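Local coordinates for protein polyhedrin (Operophtera brumata cypovirus 19, PDB 5A99) that forms the crystalline matrix of cypovirus polyhedra, the occlusion bodies that probably shelter virus particles outside the insect host, at residues 34-39 with 236-241; 48-53 with 230-235; 223-228 with 240-245. All coordinates share one frame; numbering follows the deposited sequence.

Overall arrangement
Interactions 1 and 2 pack the last helix, 225-236, and the loop after it against the sheet, while interaction 3 ties that helix to that loop. The first two are buried: neighbouring antiparallel strands 33-40 and 46-53 present one face of the six-stranded sheet, interaction 1 to the loop and interaction 2 to the helix. Their centres lie about 5 Å apart, and a hydrogen bond between H36 and Y232 joins them. Aromatic edges and faces carry interaction 1, whereas interaction 2 combines an arginine-tyrosine hydrogen bond with an isoleucine packed on aromatic rings. Interaction 3, a surface contact, works through one carboxylate at the start of the helix; Y240 belongs to both 1 and 3.

Interaction 1: residues 34-39 with 236-241; sequences YAHLVL and FQYLYR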
loop_
_atom_site.group_PDB
_atom_site.type_symbol
_atom_site.label_atom_id
_atom_site.label_comp_id
_atom_site.label_asym_id
_atom_site.label_seq_id
_atom_site.Cartn_x
_atom_site.Cartn_y
_atom_site.Cartn_z
ATOM N N TYR A 34 -15.026 -7.386 -7.037
ATOM C CA TYR A 34 -14.280 -6.508 -7.923
ATOM C C TYR A 34 -14.777 -5.082 -7.785
ATOM O O TYR A 34 -15.975 -4.829 -7.603
ATOM C CB TYR A 34 -14.397 -6.966 -9.388
ATOM C CG TYR A 34 -13.859 -8.345 -9.630
ATOM C CD1 TYR A 34 -12.497 -8.560 -9.791
ATOM C CD2 TYR A 34 -14.708 -9.441 -9.691
ATOM C CE1 TYR A 34 -12.000 -9.821 -9.999
ATOM C CE2 TYR A 34 -14.219 -10.703 -9.903
ATOM C CZ TYR A 34 -12.866 -10.887 -10.070
ATOM O OH TYR A 34 -12.380 -12.151 -10.281
ATOM N N ALA A 35 -13.824 -4.162 -7.865
ATOM C CA ALA A 35 -14.094 -2.739 -7.858
ATOM C C ALA A 35 -13.265 -2.082 -8.965
ATOM O O ALA A 35 -12.033 -2.111 -8.933
ATOM C CB ALA A 35 -13.756 -2.145 -6.502
ATOM N N HIS A 36 -13.955 -1.506 -9.943
ATOM C CA HIS A 36 -13.302 -0.825 -11.055
ATOM C C HIS A 36 -13.488 0.670 -10.941
ATOM O O HIS A 36 -14.606 1.154 -10.781
ATOM C CB HIS A 36 -13.888 -1.270 -12.387
ATOM C CG HIS A 36 -13.337 -2.564 -12.899
ATOM N ND1 HIS A 36 -13.945 -3.773 -12.656
ATOM C CD2 HIS A 36 -12.250 -2.834 -13.662
ATOM C CE1 HIS A 36 -13.253 -4.738 -13.235
ATOM N NE2 HIS A 36 -12.212 -4.196 -13.843
ATOM N N LEU A 37 -12.388 1.401 -11.042
ATOM C CA LEU A 37 -12.467 2.834 -11.186
ATOM C C LEU A 37 -12.051 3.138 -12.619
ATOM O O LEU A 37 -10.900 2.916 -13.008
ATOM C CB LEU A 37 -11.569 3.533 -10.166
ATOM C CG LEU A 37 -11.528 5.061 -10.250
ATOM C CD1 LEU A 37 -12.922 5.665 -10.232
ATOM C CD2 LEU A 37 -10.671 5.627 -9.105
ATOM N N VAL A 38 -13.011 3.594 -13.410
ATOM C CA VAL A 38 -12.779 3.854 -14.821
ATOM C C VAL A 38 -12.728 5.353 -15.022
ATOM O O VAL A 38 -13.672 6.066 -14.687
ATOM C CB VAL A 38 -13.893 3.274 -15.692
ATOM C CG1 VAL A 38 -13.586 3.494 -17.202
ATOM C CG2 VAL A 38 -14.090 1.817 -15.373
ATOM N N LEU A 39 -11.625 5.826 -15.573
ATOM C CA LEU A 39 -11.439 7.260 -15.773
ATOM C C LEU A 39 -11.452 7.599 -17.252
ATOM O O LEU A 39 -10.656 7.070 -18.030
ATOM C CB LEU A 39 -10.126 7.703 -15.132
ATOM C CG LEU A 39 -10.051 7.316 -13.653
ATOM C CD1 LEU A 39 -8.660 7.475 -13.083
ATOM C CD2 LEU A 39 -11.051 8.148 -12.868
ATOM N N PHE A 236 -13.021 -10.467 -20.123
ATOM C CA PHE A 236 -12.722 -10.900 -18.756
ATOM C C PHE A 236 -13.975 -11.133 -17.912
ATOM O O PHE A 236 -13.882 -11.479 -16.734
ATOM C CB PHE A 236 -11.816 -9.859 -18.068
ATOM C CG PHE A 236 -10.461 -9.699 -18.719
ATOM C CD1 PHE A 236 -9.679 -10.804 -19.009
ATOM C CD2 PHE A 236 -9.985 -8.446 -19.063
ATOM C CE1 PHE A 236 -8.441 -10.654 -19.616
ATOM C CE2 PHE A 236 -8.760 -8.296 -19.676
ATOM C CZ PHE A 236 -7.990 -9.397 -19.956
ATOM N N GLN A 237 -15.148 -10.934 -18.506
ATOM C CA GLN A 237 -16.410 -11.140 -17.788
ATOM C C GLN A 237 -16.612 -10.100 -16.684
ATOM O O GLN A 237 -17.139 -10.393 -15.596
ATOM C CB GLN A 237 -16.469 -12.555 -17.213
ATOM C CG GLN A 237 -17.874 -13.029 -16.962
ATOM C CD GLN A 237 -17.940 -14.415 -16.393
ATOM O OE1 GLN A 237 -17.049 -14.853 -15.662
ATOM N NE2 GLN A 237 -19.020 -15.118 -16.709
ATOM N N TYR A 238 -16.175 -8.876 -16.968
ATOM C CA TYR A 238 -16.452 -7.737 -16.106
ATOM C C TYR A 238 -17.628 -6.958 -16.687
ATOM O O TYR A 238 -17.538 -6.405 -17.789
ATOM C CB TYR A 238 -15.230 -6.831 -16.019
ATOM C CG TYR A 238 -14.112 -7.415 -15.202
ATOM C CD1 TYR A 238 -14.364 -7.948 -13.951
ATOM C CD2 TYR A 238 -12.812 -7.456 -15.693
ATOM C CE1 TYR A 238 -13.361 -8.481 -13.195
ATOM C CE2 TYR A 238 -11.788 -8.000 -14.944
ATOM C CZ TYR A 238 -12.070 -8.507 -13.695
ATOM O OH TYR A 238 -11.066 -9.048 -12.940
ATOM N N LEU A 239 -18.735 -6.944 -15.958
ATOM C CA LEU A 239 -19.940 -6.250 -16.398
ATOM C C LEU A 239 -19.657 -4.751 -16.499
ATOM O O LEU A 239 -18.918 -4.196 -15.693
ATOM C CB LEU A 239 -21.105 -6.553 -15.445
ATOM C CG LEU A 239 -21.473 -8.038 -15.354
ATOM C CD1 LEU A 239 -22.649 -8.274 -14.415
ATOM C CD2 LEU A 239 -21.783 -8.600 -16.739
ATOM N N TYR A 240 -20.219 -4.108 -17.516
ATOM C CA TYR A 240 -19.852 -2.738 -17.847
ATOM C C TYR A 240 -20.960 -2.024 -18.609
ATOM O O TYR A 240 -21.699 -2.632 -19.396
ATOM C CB TYR A 240 -18.550 -2.723 -18.676
ATOM C CG TYR A 240 -18.079 -1.343 -19.066
ATOM C CD1 TYR A 240 -17.438 -0.528 -18.153
ATOM C CD2 TYR A 240 -18.267 -0.862 -20.356
ATOM C CE1 TYR A 240 -17.014 0.737 -18.496
ATOM C CE2 TYR A 240 -17.839 0.400 -20.716
ATOM C CZ TYR A 240 -17.215 1.198 -19.775
ATOM O OH TYR A 240 -16.774 2.450 -20.108
ATOM N N ARG A 241 -21.053 -0.723 -18.375
ATOM C CA ARG A 241 -22.067 0.118 -18.990
ATOM C C ARG A 241 -21.378 1.175 -19.858
ATOM O O ARG A 241 -20.562 1.951 -19.360
ATOM C CB ARG A 241 -22.880 0.786 -17.886
ATOM C CG ARG A 241 -24.315 1.082 -18.219
ATOM C CD ARG A 241 -25.057 1.577 -16.966
ATOM N NE ARG A 241 -25.785 0.497 -16.300
ATOM C CZ ARG A 241 -26.764 -0.170 -16.893
ATOM N NH1 ARG A 241 -27.103 0.151 -18.132
ATOM N NH2 ARG A 241 -27.400 -1.138 -16.263
#
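Y238 reaches back from the loop after helix 225-236 to meet Y34 and H36 on strand 33-40, and the three rings form an aromatic cluster on one face of the six-stranded antiparallel sheet. Both pairings are T-shaped, but Y238 plays opposite parts in them. Toward Y34 it offers its edge: CE1 of Y238 stands over the tyrosine face, 3.5 Å from CD1 of Y34, with the two planes at 72°. Toward H36 it offers a face, and the imidazole comes edge-on, placing H36 CE1 3.4 Å from Y238 CG; these planes lie at 70°. The ring of Y238 can serve both neighbours because its CG sits beside the backbone N and anti to the carbonyl carbon (chi1 -72°), which carries the ring toward the strand. A tyrosine suits the middle place, offering a C-H rim to one neighbour and a pi face to the other, while the imidazole can turn a C-H to that face and keep NE2 for a polar partner.

Farther along the strand, V38 continues the packing more loosely. Its CG2 approaches the edge of the Y240 ring, 4.4 Å from CE1 of Y240, and the compact valine also touches W233 on the helix.

Polar groups at the margins hold the cluster in place. H36 NE2 bonds to the hydroxyl of Y232, fixing the imidazole while its CE1 edge meets Y238. The hydroxyl of Y34 bonds to the carbonyl oxygen of A140 of the second subunit, so the cluster reaches the subunit interface. The chain leaves the helix through a Schellman motif in which Q237 has positive phi, and the loop then leads into Y238. On the face of the Y238 ring opposite H36, F236 O lies 4.2 Å above the plane, over the centre of the ring.

Interaction 2: residues 48-53 with 230-235; sequences IIRAQN and ANYWTR
Y232 points its long axis from the helix toward strand 48-53, giving its face to I48 and its hydroxyl to R50. CD1 of I48 lies over that face, 4.3 Å from the centroid of the Y232 ring and displaced toward the rim, a CH-pi contact. The isoleucine and tyrosine side chains run past each other in opposite directions. The same methyl also reaches W233, with I48 CD1 3.7 Å from CZ2 of W233, so one slender branch packs against two successive aromatic residues of the helix. A branched aliphatic chain fits here because CG2, anti to the backbone N, meets the hydroxyl end of Y232 while CG1 carries CD1 along the ring.

R50 leaves the strand extended and bends at chi3 (81°), which turns its guanidinium to the tyrosine oxygen. NH1 of R50 donates to OH of Y232 at 2.9 Å, with an N-H...O angle of 145°; the oxygen lies near the guanidinium edge, tilted from its plane. The guanidinium and phenol planes are only 25° apart. Since H36 NE2 also bonds to this hydroxyl, two partners grip a buried oxygen.

The guanidinium itself is steadied from within the strand, where R50 NE donates to OE1 of Q52 at 2.7 Å. R50 NH2 adds a bond to the carbonyl oxygen of N132 of the second subunit, spreading the arginine's donors between the helix, its own strand and the neighbouring molecule. The whole is an alpha-beta layer packing, in which helix 225-236 covers one face of the antiparallel sheet.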
loop_
_atom_site.group_PDB
_atom_site.type_symbol
_atom_site.label_atom_id
_atom_site.label_comp_id
_atom_site.label_asym_id
_atom_site.label_seq_id
_atom_site.Cartn_x
_atom_site.Cartn_y
_atom_site.Cartn_z
ATOM N N ILE A 48 -8.224 2.466 -16.679
ATOM C CA ILE A 48 -8.948 1.527 -15.836
ATOM C C ILE A 48 -8.085 1.119 -14.656
ATOM O O ILE A 48 -6.931 0.732 -14.810
ATOM C CB ILE A 48 -9.373 0.264 -16.638
ATOM C CG1 ILE A 48 -10.195 0.673 -17.858
ATOM C CG2 ILE A 48 -10.165 -0.711 -15.763
ATOM C CD1 ILE A 48 -10.744 -0.494 -18.670
ATOM N N ILE A 49 -8.653 1.244 -13.466
ATOM C CA ILE A 49 -8.010 0.767 -12.249
ATOM C C ILE A 49 -8.934 -0.294 -11.673
ATOM O O ILE A 49 -10.095 -0.012 -11.380
ATOM C CB ILE A 49 -7.802 1.907 -11.240
ATOM C CG1 ILE A 49 -6.871 2.975 -11.824
ATOM C CG2 ILE A 49 -7.202 1.393 -9.943
ATOM C CD1 ILE A 49 -6.737 4.186 -10.962
ATOM N N ARG A 50 -8.439 -1.523 -11.563
ATOM C CA ARG A 50 -9.201 -2.587 -10.933
ATOM C C ARG A 50 -8.580 -3.015 -9.621
ATOM O O ARG A 50 -7.401 -3.395 -9.553
ATOM C CB ARG A 50 -9.327 -3.821 -11.817
ATOM C CG ARG A 50 -10.191 -4.906 -11.175
ATOM C CD ARG A 50 -10.319 -6.142 -12.038
ATOM N NE ARG A 50 -9.176 -7.050 -11.944
ATOM C CZ ARG A 50 -8.486 -7.508 -12.989
ATOM N NH1 ARG A 50 -8.795 -7.104 -14.216
ATOM N NH2 ARG A 50 -7.482 -8.372 -12.803
ATOM N N ALA A 51 -9.407 -2.980 -8.591
ATOM C CA ALA A 51 -9.070 -3.569 -7.304
ATOM C C ALA A 51 -9.878 -4.849 -7.154
ATOM O O ALA A 51 -11.013 -4.942 -7.636
ATOM C CB ALA A 51 -9.400 -2.621 -6.198
ATOM N N GLN A 52 -9.302 -5.825 -6.480
ATOM C CA GLN A 52 -9.988 -7.086 -6.257
ATOM C C GLN A 52 -9.472 -7.785 -5.014
ATOM O O GLN A 52 -8.309 -7.631 -4.621
ATOM C CB GLN A 52 -9.823 -8.003 -7.470
ATOM C CG GLN A 52 -8.428 -8.570 -7.638
ATOM C CD GLN A 52 -8.233 -9.297 -8.968
ATOM O OE1 GLN A 52 -8.810 -8.920 -9.990
ATOM N NE2 GLN A 52 -7.398 -10.334 -8.957
ATOM N N ASN A 53 -10.346 -8.583 -4.415
ATOM C CA ASN A 53 -10.028 -9.290 -3.199
ATOM C C ASN A 53 -11.085 -10.360 -2.932
ATOM O O ASN A 53 -12.258 -10.195 -3.298
ATOM C CB ASN A 53 -9.965 -8.296 -2.034
ATOM C CG ASN A 53 -9.332 -8.888 -0.792
ATOM O OD1 ASN A 53 -10.018 -9.454 0.070
ATOM N ND2 ASN A 53 -8.013 -8.766 -0.692
ATOM N N ALA A 230 -14.184 -4.307 -26.166
ATOM C CA ALA A 230 -13.673 -5.415 -26.960
ATOM C C ALA A 230 -12.568 -6.224 -26.284
ATOM O O ALA A 230 -12.560 -7.457 -26.351
ATOM C CB ALA A 230 -13.191 -4.906 -28.295
ATOM N N ASN A 231 -11.633 -5.542 -25.639
ATOM C CA ASN A 231 -10.405 -6.195 -25.204
ATOM C C ASN A 231 -10.313 -6.448 -23.703
ATOM O O ASN A 231 -9.352 -7.053 -23.233
ATOM C CB ASN A 231 -9.209 -5.359 -25.654
ATOM C CG ASN A 231 -9.040 -5.347 -27.161
ATOM O OD1 ASN A 231 -9.801 -5.986 -27.901
ATOM N ND2 ASN A 231 -8.065 -4.596 -27.627
ATOM N N TYR A 232 -11.317 -6.004 -22.962
ATOM C CA TYR A 232 -11.267 -6.079 -21.508
ATOM C C TYR A 232 -12.595 -6.525 -20.909
ATOM O O TYR A 232 -12.702 -7.613 -20.354
ATOM C CB TYR A 232 -10.858 -4.720 -20.940
ATOM C CG TYR A 232 -10.651 -4.719 -19.454
ATOM C CD1 TYR A 232 -9.415 -5.045 -18.900
ATOM C CD2 TYR A 232 -11.694 -4.401 -18.595
ATOM C CE1 TYR A 232 -9.228 -5.048 -17.528
ATOM C CE2 TYR A 232 -11.515 -4.392 -17.220
ATOM C CZ TYR A 232 -10.292 -4.730 -16.685
ATOM O OH TYR A 232 -10.136 -4.725 -15.299
ATOM N N TRP A 233 -13.614 -5.688 -21.024
ATOM C CA TRP A 233 -14.864 -5.943 -20.316
ATOM C C TRP A 233 -15.490 -7.276 -20.728
ATOM O O TRP A 233 -15.701 -8.146 -19.887
ATOM C CB TRP A 233 -15.833 -4.781 -20.521
ATOM C CG TRP A 233 -15.263 -3.482 -20.031
ATOM C CD1 TRP A 233 -14.820 -2.450 -20.794
ATOM C CD2 TRP A 233 -15.069 -3.083 -18.665
ATOM N NE1 TRP A 233 -14.372 -1.428 -20.000
ATOM C CE2 TRP A 233 -14.511 -1.793 -18.685
ATOM C CE3 TRP A 233 -15.314 -3.692 -17.431
ATOM C CZ2 TRP A 233 -14.178 -1.104 -17.520
ATOM C CZ3 TRP A 233 -14.986 -3.003 -16.271
ATOM C CH2 TRP A 233 -14.427 -1.725 -16.325
ATOM N N THR A 234 -15.771 -7.440 -22.018
ATOM C CA THR A 234 -16.368 -8.678 -22.503
ATOM C C THR A 234 -15.404 -9.859 -22.337
ATOM O O THR A 234 -15.801 -10.939 -21.914
ATOM C CB THR A 234 -16.826 -8.550 -23.966
ATOM O OG1 THR A 234 -15.716 -8.187 -24.800
ATOM C CG2 THR A 234 -17.903 -7.499 -24.081
ATOM N N ARG A 235 -14.133 -9.621 -22.615
ATOM C CA ARG A 235 -13.104 -10.656 -22.540
ATOM C C ARG A 235 -12.979 -11.300 -21.162
ATOM O O ARG A 235 -12.843 -12.525 -21.048
ATOM C CB ARG A 235 -11.762 -10.050 -22.943
ATOM C CG ARG A 235 -10.542 -10.826 -22.458
ATOM C CD ARG A 235 -9.266 -10.279 -23.088
ATOM N NE ARG A 235 -9.335 -10.409 -24.538
ATOM C CZ ARG A 235 -9.097 -11.543 -25.177
ATOM N NH1 ARG A 235 -8.758 -12.619 -24.484
ATOM N NH2 ARG A 235 -9.193 -11.598 -26.498
#

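Interaction 3: residues 223-228 with 240-245; sequences DDEETS and YRTKCD
The carboxylate of E225 is gripped at both oxygens by the loop that returns past the start of its own helix. The hydroxyl of Y240 donates to OE2 of E225 at 2.5 Å, a short bond that uses the anti lone pair. OE1 of E225 accepts from the backbone N of K243 at 2.9 Å, on the syn side and nearly straight at 168°. The carboxylate meets the edge of the phenol ring with the planes 81° apart. CG of E225 is anti to the backbone N (chi1 -178°), and the extended chain lets the long glutamate span from helix to loop, where both oxygens find donors.

T242 CB lies 3.6 Å from E225 OE1, and K243 rests its CB on the same oxygen while the remaining lysine chain runs off. Y240 OH is also bonded to Y40 OH, linking the carboxylate to the sheet.

Residues 242-245 make a type I beta turn. D224 is the N-cap of the helix; the short aspartate can turn OD1 back to accept from T227 N at 3.1 Å, a first-turn N-H with no helical carbonyl partner. The result is a capped helix start tied by its first-turn glutamate to a C-terminal beta turn.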
loop_
_atom_site.group_PDB
_atom_site.type_symbol
_atom_site.label_atom_id
_atom_site.label_comp_id
_atom_site.label_asym_id
_atom_site.label_seq_id
_atom_site.Cartn_x
_atom_site.Cartn_y
_atom_site.Cartn_z
ATOM N N ASP A 223 -7.411 2.812 -25.852
ATOM C CA ASP A 223 -7.607 3.834 -26.890
ATOM C C ASP A 223 -8.895 4.651 -26.678
ATOM O O ASP A 223 -8.873 5.893 -26.685
ATOM C CB ASP A 223 -7.653 3.159 -28.269
ATOM C CG ASP A 223 -6.320 2.565 -28.692
ATOM O OD1 ASP A 223 -5.375 2.523 -27.873
ATOM O OD2 ASP A 223 -6.222 2.127 -29.862
ATOM N N ASP A 224 -10.012 3.941 -26.531
ATOM C CA ASP A 224 -11.290 4.539 -26.146
ATOM C C ASP A 224 -12.184 3.457 -25.564
ATOM O O ASP A 224 -11.749 2.322 -25.376
ATOM C CB ASP A 224 -11.980 5.260 -27.312
ATOM C CG ASP A 224 -12.542 4.304 -28.373
ATOM O OD1 ASP A 224 -12.625 3.073 -28.149
ATOM O OD2 ASP A 224 -12.922 4.808 -29.454
ATOM N N GLU A 225 -13.427 3.812 -25.266
ATOM C CA GLU A 225 -14.330 2.903 -24.574
ATOM C C GLU A 225 -14.597 1.603 -25.333
ATOM O O GLU A 225 -14.598 0.529 -24.742
ATOM C CB GLU A 225 -15.653 3.605 -24.305
ATOM C CG GLU A 225 -16.635 2.742 -23.544
ATOM C CD GLU A 225 -17.860 3.517 -23.128
ATOM O OE1 GLU A 225 -18.589 3.965 -24.039
ATOM O OE2 GLU A 225 -18.077 3.691 -21.907
ATOM N N GLU A 226 -14.819 1.690 -26.643
ATOM C CA GLU A 226 -15.076 0.483 -27.431
ATOM C C GLU A 226 -13.887 -0.475 -27.370
ATOM O O GLU A 226 -14.061 -1.691 -27.289
ATOM C CB GLU A 226 -15.424 0.830 -28.879
ATOM C CG GLU A 226 -15.543 -0.373 -29.814
ATOM C CD GLU A 226 -16.572 -1.414 -29.368
ATOM O OE1 GLU A 226 -17.308 -1.161 -28.394
ATOM O OE2 GLU A 226 -16.644 -2.494 -30.001
ATOM N N THR A 227 -12.675 0.068 -27.374
ATOM C CA THR A 227 -11.500 -0.791 -27.315
ATOM C C THR A 227 -11.535 -1.591 -26.017
ATOM O O THR A 227 -11.310 -2.796 -26.030
ATOM C CB THR A 227 -10.174 -0.004 -27.435
ATOM O OG1 THR A 227 -10.206 0.823 -28.606
ATOM C CG2 THR A 227 -9.000 -0.952 -27.538
ATOM N N SER A 228 -11.841 -0.918 -24.907
ATOM C CA SER A 228 -11.952 -1.583 -23.609
ATOM C C SER A 228 -13.086 -2.614 -23.596
ATOM O O SER A 228 -12.932 -3.691 -23.027
ATOM C CB SER A 228 -12.134 -0.570 -22.463
ATOM O OG SER A 228 -13.417 0.021 -22.467
ATOM N N TYR A 240 -20.219 -4.108 -17.516
ATOM C CA TYR A 240 -19.852 -2.738 -17.847
ATOM C C TYR A 240 -20.960 -2.024 -18.609
ATOM O O TYR A 240 -21.699 -2.632 -19.396
ATOM C CB TYR A 240 -18.550 -2.723 -18.676
ATOM C CG TYR A 240 -18.079 -1.343 -19.066
ATOM C CD1 TYR A 240 -17.438 -0.528 -18.153
ATOM C CD2 TYR A 240 -18.267 -0.862 -20.356
ATOM C CE1 TYR A 240 -17.014 0.737 -18.496
ATOM C CE2 TYR A 240 -17.839 0.400 -20.716
ATOM C CZ TYR A 240 -17.215 1.198 -19.775
ATOM O OH TYR A 240 -16.774 2.450 -20.108
ATOM N N ARG A 241 -21.053 -0.723 -18.375
ATOM C CA ARG A 241 -22.067 0.118 -18.990
ATOM C C ARG A 241 -21.378 1.175 -19.858
ATOM O O ARG A 241 -20.562 1.951 -19.360
ATOM C CB ARG A 241 -22.880 0.786 -17.886
ATOM C CG ARG A 241 -24.315 1.082 -18.219
ATOM C CD ARG A 241 -25.057 1.577 -16.966
ATOM N NE ARG A 241 -25.785 0.497 -16.300
ATOM C CZ ARG A 241 -26.764 -0.170 -16.893
ATOM N NH1 ARG A 241 -27.103 0.151 -18.132
ATOM N NH2 ARG A 241 -27.400 -1.138 -16.263
ATOM N N THR A 242 -21.718 1.203 -21.147
ATOM C CA THR A 242 -21.113 2.141 -22.101
ATOM C C THR A 242 -21.713 3.553 -22.036
ATOM O O THR A 242 -22.696 3.797 -21.337
ATOM C CB THR A 242 -21.240 1.619 -23.555
ATOM O OG1 THR A 242 -22.604 1.683 -23.971
ATOM C CG2 THR A 242 -20.712 0.183 -23.680
ATOM N N LYS A 243 -21.102 4.488 -22.762
ATOM C CA LYS A 243 -21.577 5.873 -22.798
ATOM C C LYS A 243 -23.027 5.947 -23.258
ATOM O O LYS A 243 -23.810 6.763 -22.760
ATOM C CB LYS A 243 -20.717 6.724 -23.732
ATOM C CG LYS A 243 -21.192 8.169 -23.819
ATOM C CD LYS A 243 -20.598 8.916 -25.012
ATOM C CE LYS A 243 -21.238 10.298 -25.147
ATOM N NZ LYS A 243 -20.562 11.154 -26.174
ATOM N N CYS A 244 -23.377 5.086 -24.211
ATOM C CA CYS A 244 -24.717 5.064 -24.786
ATOM C C CYS A 244 -25.636 4.187 -23.955
ATOM O O CYS A 244 -26.784 3.947 -24.316
ATOM C CB CYS A 244 -24.658 4.546 -26.221
ATOM S SG CYS A 244 -23.750 5.621 -27.338
ATOM N N ASP A 245 -25.099 3.696 -22.845
ATOM C CA ASP A 245 -25.851 2.922 -21.873
ATOM C C ASP A 245 -26.175 1.497 -22.320
ATOM O O ASP A 245 -27.280 1.007 -22.116
ATOM C CB ASP A 245 -27.130 3.646 -21.480
ATOM C CG ASP A 245 -27.526 3.349 -20.051
ATOM O OD1 ASP A 245 -26.793 3.799 -19.145
ATOM O OD2 ASP A 245 -28.534 2.651 -19.824
#